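Methylglyoxal reductase (NADPH-dependent) (Candida albicans SC5314, PDB 6KWS) probably reduces methylglyoxal, with NADPH as the hydride donor. Local coordinates at residues Tyr112-Ser126 against Asn182-Pro194. The protein carries 1 engineered substitution. Numbering follows the deposited sequence.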
ATOM      1  N   TYR A 112     -11.339  19.423  -4.183  1.00 53.12           N
ATOM      2  CA  TYR A 112     -12.214  20.424  -3.588  1.00 54.76           C
ATOM      3  C   TYR A 112     -12.750  21.391  -4.643  1.00 56.47           C
ATOM      4  O   TYR A 112     -13.964  21.603  -4.743  1.00 58.60           O
ATOM      5  CB  TYR A 112     -11.460  21.171  -2.500  1.00 57.25           C
ATOM      6  CG  TYR A 112     -12.337  22.012  -1.617  1.00 62.28           C
ATOM      7  CD1 TYR A 112     -12.100  23.378  -1.475  1.00 63.65           C
ATOM      8  CD2 TYR A 112     -13.389  21.446  -0.914  1.00 63.17           C
ATOM      9  CE1 TYR A 112     -12.885  24.155  -0.661  1.00 64.35           C
ATOM     10  CE2 TYR A 112     -14.186  22.217  -0.092  1.00 72.63           C
ATOM     11  CZ  TYR A 112     -13.927  23.573   0.028  1.00 73.51           C
ATOM     12  OH  TYR A 112     -14.709  24.357   0.841  1.00 74.04           O
ATOM     13  N   ASN A 113     -11.861  21.973  -5.453  1.00 52.40           N
ATOM     14  CA  ASN A 113     -12.296  22.946  -6.452  1.00 53.66           C
ATOM     15  C   ASN A 113     -13.101  22.278  -7.565  1.00 60.60           C
ATOM     16  O   ASN A 113     -14.247  22.661  -7.836  1.00 63.84           O
ATOM     17  CB  ASN A 113     -11.087  23.690  -7.029  1.00 50.13           C
ATOM     18  CG  ASN A 113     -10.262  24.390  -5.957  1.00 51.60           C
ATOM     19  OD1 ASN A 113     -10.765  24.715  -4.890  1.00 47.52           O
ATOM     20  ND2 ASN A 113      -8.981  24.609  -6.237  1.00 58.82           N
ATOM     21  N   PHE A 114     -12.536  21.255  -8.207  1.00 59.76           N
ATOM     22  CA  PHE A 114     -13.099  20.746  -9.451  1.00 59.84           C
ATOM     23  C   PHE A 114     -13.682  19.337  -9.343  1.00 61.80           C
ATOM     24  O   PHE A 114     -14.159  18.799 -10.352  1.00 61.59           O
ATOM     25  CB  PHE A 114     -12.039  20.811 -10.552  1.00 49.16           C
ATOM     26  CG  PHE A 114     -11.156  22.019 -10.461  1.00 57.79           C
ATOM     27  CD1 PHE A 114     -11.533  23.223 -11.044  1.00 63.15           C
ATOM     28  CD2 PHE A 114      -9.933  21.957  -9.810  1.00 66.66           C
ATOM     29  CE1 PHE A 114     -10.704  24.356 -10.968  1.00 58.40           C
ATOM     30  CE2 PHE A 114      -9.100  23.087  -9.721  1.00 66.82           C
ATOM     31  CZ  PHE A 114      -9.488  24.286 -10.307  1.00 59.76           C
ATOM     32  N   GLY A 115     -13.684  18.732  -8.160  1.00 54.46           N
ATOM     33  CA  GLY A 115     -14.219  17.392  -8.052  1.00 45.49           C
ATOM     34  C   GLY A 115     -15.694  17.441  -7.752  1.00 60.45           C
ATOM     35  O   GLY A 115     -16.139  16.945  -6.712  1.00 62.96           O
ATOM     36  N   ASN A 116     -16.458  18.043  -8.667  1.00 67.27           N
ATOM     37  CA  ASN A 116     -17.842  18.404  -8.372  1.00 67.84           C
ATOM     38  C   ASN A 116     -18.659  17.189  -7.958  1.00 61.44           C
ATOM     39  O   ASN A 116     -19.342  17.207  -6.928  1.00 61.54           O
ATOM     40  CB  ASN A 116     -18.462  19.097  -9.581  1.00 67.93           C
ATOM     41  CG  ASN A 116     -18.212  20.592  -9.572  1.00 78.59           C
ATOM     42  OD1 ASN A 116     -17.237  21.081 -10.152  1.00 79.58           O
ATOM     43  ND2 ASN A 116     -19.090  21.330  -8.895  1.00 84.12           N
ATOM     44  N   ASN A 117     -18.575  16.115  -8.728  1.00 56.96           N
ATOM     45  CA  ASN A 117     -19.357  14.927  -8.445  1.00 59.36           C
ATOM     46  C   ASN A 117     -18.635  13.911  -7.581  1.00 57.56           C
ATOM     47  O   ASN A 117     -19.210  12.854  -7.300  1.00 52.89           O
ATOM     48  CB  ASN A 117     -19.783  14.264  -9.743  1.00 61.25           C
ATOM     49  CG  ASN A 117     -20.949  14.954 -10.369  1.00 65.64           C
ATOM     50  OD1 ASN A 117     -20.780  15.933 -11.096  1.00 64.64           O
ATOM     51  ND2 ASN A 117     -22.159  14.465 -10.075  1.00 69.29           N
ATOM     52  N   ILE A 118     -17.398  14.193  -7.167  1.00 54.08           N
ATOM     53  CA  ILE A 118     -16.624  13.253  -6.359  1.00 50.55           C
ATOM     54  C   ILE A 118     -17.265  13.175  -4.978  1.00 52.95           C
ATOM     55  O   ILE A 118     -17.279  14.160  -4.235  1.00 53.23           O
ATOM     56  CB  ILE A 118     -15.151  13.663  -6.262  1.00 53.82           C
ATOM     57  CG1 ILE A 118     -14.427  13.493  -7.604  1.00 53.61           C
ATOM     58  CG2 ILE A 118     -14.462  12.850  -5.200  1.00 47.80           C
ATOM     59  CD1 ILE A 118     -14.417  12.065  -8.115  1.00 50.51           C
ATOM     60  N   GLU A 119     -17.800  12.001  -4.635  1.00 50.51           N
ATOM     61  CA  GLU A 119     -18.484  11.795  -3.369  1.00 47.76           C
ATOM     62  C   GLU A 119     -17.686  10.964  -2.376  1.00 56.27           C
ATOM     63  O   GLU A 119     -17.934  11.062  -1.166  1.00 53.22           O
ATOM     64  CB  GLU A 119     -19.832  11.121  -3.612  1.00 50.18           C
ATOM     65  CG  GLU A 119     -20.764  11.976  -4.437  1.00 66.79           C
ATOM     66  CD  GLU A 119     -21.639  11.161  -5.408  1.00 77.09           C
ATOM     67  OE1 GLU A 119     -21.956   9.982  -5.105  1.00 73.07           O
ATOM     68  OE2 GLU A 119     -22.003  11.715  -6.473  1.00 72.15           O
ATOM     69  N   LYS A 120     -16.739  10.159  -2.849  1.00 52.20           N
ATOM     70  CA  LYS A 120     -15.937   9.329  -1.968  1.00 50.55           C
ATOM     71  C   LYS A 120     -14.487   9.427  -2.409  1.00 45.79           C
ATOM     72  O   LYS A 120     -14.194   9.466  -3.604  1.00 46.53           O
ATOM     73  CB  LYS A 120     -16.439   7.870  -1.955  1.00 43.17           C
ATOM     74  CG  LYS A 120     -17.602   7.675  -0.971  1.00 45.59           C
ATOM     75  CD  LYS A 120     -18.427   6.451  -1.317  1.00 56.53           C
ATOM     76  CE  LYS A 120     -19.703   6.348  -0.487  1.00 51.48           C
ATOM     77  NZ  LYS A 120     -19.448   5.573   0.751  1.00 61.84           N
ATOM     78  N   VAL A 121     -13.591   9.508  -1.434  1.00 44.39           N
ATOM     79  CA  VAL A 121     -12.159   9.591  -1.679  1.00 42.25           C
ATOM     80  C   VAL A 121     -11.478   8.555  -0.805  1.00 40.35           C
ATOM     81  O   VAL A 121     -11.721   8.510   0.406  1.00 41.44           O
ATOM     82  CB  VAL A 121     -11.622  11.003  -1.380  1.00 41.88           C
ATOM     83  CG1 VAL A 121     -10.118  11.029  -1.490  1.00 38.38           C
ATOM     84  CG2 VAL A 121     -12.249  12.004  -2.341  1.00 40.59           C
ATOM     85  N   VAL A 122     -10.638   7.717  -1.405  1.00 38.01           N
ATOM     86  CA  VAL A 122      -9.853   6.743  -0.651  1.00 42.53           C
ATOM     87  C   VAL A 122      -8.365   6.997  -0.886  1.00 39.46           C
ATOM     88  O   VAL A 122      -7.916   7.095  -2.034  1.00 39.65           O
ATOM     89  CB  VAL A 122     -10.229   5.302  -1.026  1.00 42.61           C
ATOM     90  CG1 VAL A 122      -9.504   4.313  -0.111  1.00 38.46           C
ATOM     91  CG2 VAL A 122     -11.745   5.128  -0.962  1.00 37.63           C
ATOM     92  N   ILE A 123      -7.604   7.100   0.203  1.00 39.29           N
ATOM     93  CA  ILE A 123      -6.167   7.356   0.146  1.00 40.67           C
ATOM     94  C   ILE A 123      -5.422   6.189   0.770  1.00 35.86           C
ATOM     95  O   ILE A 123      -5.804   5.693   1.835  1.00 37.13           O
ATOM     96  CB  ILE A 123      -5.781   8.664   0.864  1.00 41.37           C
ATOM     97  CG1 ILE A 123      -6.383   9.860   0.142  1.00 42.59           C
ATOM     98  CG2 ILE A 123      -4.279   8.805   0.911  1.00 39.55           C
ATOM     99  CD1 ILE A 123      -6.042  11.164   0.790  1.00 38.81           C
ATOM    100  N   THR A 124      -4.347   5.763   0.121  1.00 36.11           N
ATOM    101  CA  THR A 124      -3.489   4.749   0.713  1.00 39.90           C
ATOM    102  C   THR A 124      -2.571   5.409   1.719  1.00 37.75           C
ATOM    103  O   THR A 124      -1.759   6.266   1.354  1.00 37.95           O
ATOM    104  CB  THR A 124      -2.649   4.036  -0.335  1.00 37.45           C
ATOM    105  OG1 THR A 124      -3.461   3.777  -1.481  1.00 44.64           O
ATOM    106  CG2 THR A 124      -2.132   2.721   0.233  1.00 28.88           C
ATOM    107  N   SER A 125      -2.689   5.003   2.974  1.00 31.20           N
ATOM    108  CA  SER A 125      -1.728   5.451   3.962  1.00 34.50           C
ATOM    109  C   SER A 125      -0.837   4.264   4.321  1.00 34.57           C
ATOM    110  O   SER A 125      -0.401   3.530   3.427  1.00 35.66           O
ATOM    111  CB  SER A 125      -2.453   6.059   5.169  1.00 33.81           C
ATOM    112  OG  SER A 125      -1.528   6.706   6.024  1.00 34.63           O
ATOM    113  N   SER A 126      -0.584   4.041   5.608  1.00 30.77           N
ATOM    114  CA  SER A 126       0.353   3.009   6.007  1.00 30.79           C
ATOM    115  C   SER A 126       0.189   2.744   7.491  1.00 36.36           C
ATOM    116  O   SER A 126      -0.125   3.654   8.264  1.00 33.70           O
ATOM    117  CB  SER A 126       1.809   3.403   5.711  1.00 29.77           C
ATOM    118  OG  SER A 126       2.713   2.596   6.457  1.00 35.69           O
ATOM    119  N   ASN A 182     -11.361  22.544   6.243  1.00 62.15           N
ATOM    120  CA  ASN A 182     -12.110  23.219   5.189  1.00 57.53           C
ATOM    121  C   ASN A 182     -13.607  23.007   5.374  1.00 61.26           C
ATOM    122  O   ASN A 182     -14.064  21.978   5.883  1.00 62.39           O
ATOM    123  CB  ASN A 182     -11.698  22.720   3.798  1.00 57.04           C
ATOM    124  CG  ASN A 182     -10.386  23.329   3.312  1.00 58.78           C
ATOM    125  OD1 ASN A 182      -9.300  22.997   3.812  1.00 56.03           O
ATOM    126  ND2 ASN A 182     -10.479  24.217   2.324  1.00 60.46           N
ATOM    127  N   ASP A 183     -14.366  24.009   4.959  1.00 73.28           N
ATOM    128  CA  ASP A 183     -15.818  23.993   4.894  1.00 74.97           C
ATOM    129  C   ASP A 183     -16.270  23.476   3.529  1.00 75.54           C
ATOM    130  O   ASP A 183     -15.458  23.276   2.623  1.00 78.70           O
ATOM    131  CB  ASP A 183     -16.340  25.406   5.145  1.00 79.38           C
ATOM    132  CG  ASP A 183     -15.501  26.463   4.420  1.00 88.49           C
ATOM    133  OD1 ASP A 183     -14.259  26.270   4.309  1.00 82.88           O
ATOM    134  OD2 ASP A 183     -16.073  27.484   3.965  1.00 87.71           O
ATOM    135  N   ASN A 184     -17.580  23.251   3.380  1.00 69.73           N
ATOM    136  CA  ASN A 184     -18.214  22.918   2.100  1.00 82.10           C
ATOM    137  C   ASN A 184     -17.834  21.536   1.568  1.00 79.09           C
ATOM    138  O   ASN A 184     -18.215  21.202   0.427  1.00 73.09           O
ATOM    139  CB  ASN A 184     -17.865  23.917   0.976  1.00 93.67           C
ATOM    140  CG  ASN A 184     -18.455  25.309   1.187  1.00 96.28           C
ATOM    141  OD1 ASN A 184     -19.461  25.476   1.878  1.00 95.39           O
ATOM    142  ND2 ASN A 184     -17.824  26.321   0.570  1.00 86.60           N
ATOM    143  N   VAL A 185     -17.087  20.733   2.328  1.00 70.75           N
ATOM    144  CA  VAL A 185     -16.476  19.520   1.792  1.00 62.70           C
ATOM    145  C   VAL A 185     -17.558  18.530   1.396  1.00 59.62           C
ATOM    146  O   VAL A 185     -18.318  18.054   2.245  1.00 56.29           O
ATOM    147  CB  VAL A 185     -15.516  18.903   2.809  1.00 63.62           C
ATOM    148  CG1 VAL A 185     -14.912  17.637   2.236  1.00 54.48           C
ATOM    149  CG2 VAL A 185     -14.439  19.913   3.188  1.00 58.29           C
ATOM    150  N   LYS A 186     -17.612  18.192   0.104  1.00 60.81           N
ATOM    151  CA  LYS A 186     -18.700  17.388  -0.438  1.00 48.64           C
ATOM    152  C   LYS A 186     -18.424  15.893  -0.394  1.00 49.32           C
ATOM    153  O   LYS A 186     -19.361  15.098  -0.514  1.00 53.83           O
ATOM    154  CB  LYS A 186     -18.999  17.811  -1.880  1.00 53.47           C
ATOM    155  CG  LYS A 186     -19.530  19.245  -2.019  1.00 65.03           C
ATOM    156  CD  LYS A 186     -19.825  19.609  -3.484  1.00 71.89           C
ATOM    157  CE  LYS A 186     -18.747  20.526  -4.096  1.00 74.28           C
ATOM    158  NZ  LYS A 186     -18.547  20.320  -5.579  1.00 70.56           N
ATOM    159  N   PHE A 187     -17.179  15.479  -0.208  1.00 51.33           N
ATOM    160  CA  PHE A 187     -16.848  14.063  -0.244  1.00 47.36           C
ATOM    161  C   PHE A 187     -16.463  13.564   1.137  1.00 42.57           C
ATOM    162  O   PHE A 187     -15.949  14.316   1.967  1.00 41.70           O
ATOM    163  CB  PHE A 187     -15.700  13.772  -1.220  1.00 47.82           C
ATOM    164  CG  PHE A 187     -14.472  14.615  -0.996  1.00 43.63           C
ATOM    165  CD1 PHE A 187     -13.497  14.230  -0.088  1.00 44.49           C
ATOM    166  CD2 PHE A 187     -14.286  15.783  -1.706  1.00 41.27           C
ATOM    167  CE1 PHE A 187     -12.361  15.010   0.109  1.00 43.46           C
ATOM    168  CE2 PHE A 187     -13.156  16.560  -1.514  1.00 43.44           C
ATOM    169  CZ  PHE A 187     -12.192  16.173  -0.612  1.00 40.87           C
ATOM    170  N   SER A 188     -16.717  12.280   1.366  1.00 41.19           N
ATOM    171  CA  SER A 188     -16.129  11.612   2.510  1.00 42.42           C
ATOM    172  C   SER A 188     -14.697  11.216   2.171  1.00 45.03           C
ATOM    173  O   SER A 188     -14.239  11.348   1.030  1.00 47.82           O
ATOM    174  CB  SER A 188     -16.953  10.397   2.907  1.00 46.17           C
ATOM    175  OG  SER A 188     -17.261   9.632   1.759  1.00 56.45           O
ATOM    176  N   LEU A 189     -13.972  10.752   3.181  1.00 42.87           N
ATOM    177  CA  LEU A 189     -12.605  10.288   2.989  1.00 41.38           C
ATOM    178  C   LEU A 189     -12.366   9.047   3.829  1.00 41.64           C
ATOM    179  O   LEU A 189     -12.703   9.017   5.014  1.00 42.80           O
ATOM    180  CB  LEU A 189     -11.593  11.372   3.358  1.00 40.36           C
ATOM    181  CG  LEU A 189     -10.141  10.911   3.340  1.00 42.38           C
ATOM    182  CD1 LEU A 189      -9.522  11.268   2.028  1.00 46.66           C
ATOM    183  CD2 LEU A 189      -9.373  11.556   4.463  1.00 39.91           C
ATOM    184  N   SER A 190     -11.795   8.028   3.213  1.00 45.46           N
ATOM    185  CA  SER A 190     -11.355   6.847   3.933  1.00 45.16           C
ATOM    186  C   SER A 190      -9.865   6.628   3.713  1.00 41.71           C
ATOM    187  O   SER A 190      -9.252   7.147   2.772  1.00 40.51           O
ATOM    188  CB  SER A 190     -12.127   5.599   3.500  1.00 46.36           C
ATOM    189  OG  SER A 190     -13.486   5.727   3.837  1.00 50.56           O
ATOM    190  N   THR A 191      -9.300   5.810   4.579  1.00 39.06           N
ATOM    191  CA  THR A 191      -7.865   5.626   4.615  1.00 37.18           C
ATOM    192  C   THR A 191      -7.594   4.132   4.737  1.00 37.64           C
ATOM    193  O   THR A 191      -8.263   3.443   5.514  1.00 37.46           O
ATOM    194  CB  THR A 191      -7.301   6.445   5.784  1.00 36.76           C
ATOM    195  OG1 THR A 191      -6.827   7.707   5.300  1.00 39.26           O
ATOM    196  CG2 THR A 191      -6.216   5.767   6.434  1.00 36.76           C
ATOM    197  N   ILE A 192      -6.660   3.627   3.931  1.00 33.94           N
ATOM    198  CA  ILE A 192      -6.221   2.235   3.963  1.00 30.98           C
ATOM    199  C   ILE A 192      -4.788   2.210   4.487  1.00 30.88           C
ATOM    200  O   ILE A 192      -3.877   2.708   3.816  1.00 34.06           O
ATOM    201  CB  ILE A 192      -6.302   1.607   2.566  1.00 34.01           C
ATOM    202  CG1 ILE A 192      -7.700   1.800   1.982  1.00 33.82           C
ATOM    203  CG2 ILE A 192      -5.948   0.130   2.615  1.00 33.00           C
ATOM    204  CD1 ILE A 192      -8.747   0.920   2.652  1.00 34.93           C
ATOM    205  N   ASN A 193      -4.562   1.640   5.676  1.00 34.27           N
ATOM    206  CA  ASN A 193      -3.224   1.614   6.284  1.00 33.94           C
ATOM    207  C   ASN A 193      -2.679   0.200   6.340  1.00 33.82           C
ATOM    208  O   ASN A 193      -2.820  -0.479   7.370  1.00 34.27           O
ATOM    209  CB  ASN A 193      -3.231   2.199   7.692  1.00 35.57           C
ATOM    210  CG  ASN A 193      -3.918   3.505   7.757  1.00 36.31           C
ATOM    211  OD1 ASN A 193      -3.286   4.555   7.813  1.00 37.41           O
ATOM    212  ND2 ASN A 193      -5.237   3.457   7.768  1.00 34.48           N
ATOM    213  N   PRO A 194      -2.016  -0.274   5.291  1.00 35.88           N
ATOM    214  CA  PRO A 194      -1.452  -1.622   5.321  1.00 33.46           C
ATOM    215  C   PRO A 194      -0.102  -1.661   6.019  1.00 30.05           C
ATOM    216  O   PRO A 194       0.653  -0.683   6.033  1.00 27.55           O
ATOM    217  CB  PRO A 194      -1.312  -1.955   3.835  1.00 29.48           C
ATOM    218  CG  PRO A 194      -1.061  -0.641   3.206  1.00 28.10           C
ATOM    219  CD  PRO A 194      -1.770   0.398   4.002  1.00 31.55           C
TER
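Phe-187 and Val-121 pack together near the start of strand 120-124: the valine's CG2 methyl rests on one face of the phenyl ring, 3.7 Å from Phe-187 CG. The ring swings over there because its CG sits between the backbone N and carbonyl carbon (chi1 53°). Val-185 CG1 lies over the centre of the opposite face, making the phenyl a wedge between two valine methyls, with Ile-118 O and Tyr-112 N at its edge. On the same side of the sheet Leu-189 CD1 sits in the notch between Val-121 CG1 (3.6 Å) and Ile-123 CD1 (3.7 Å). On the other side Val-122 CG1 meets Ile-192 CG1 at 3.7 Å. Strands 120-124 and 188-194 run parallel, their axes 23° apart. Ser-190 straddles Val-122 in the ladder: its N donates to Val-121 O (2.8 Å) and its O accepts from Ile-123 N, while Ile-192 straddles Thr-124 through Ile-123 O and Ser-125 N. Farther out, Tyr-112 turns its CE2 edge to Val-185, near CA and CG2. The two strands are adjacent in the parallel part of the Rossmann-type sheet, with strand 75-80 on the far side of 120-124. Helix 160-181 covers the Ile-123 and Leu-189 face through Ala-175 and Trp-176; on the other face Thr-124 hydrogen-bonds His-247 of helix 240-252 and touches Leu-81, an NADPH-binding residue.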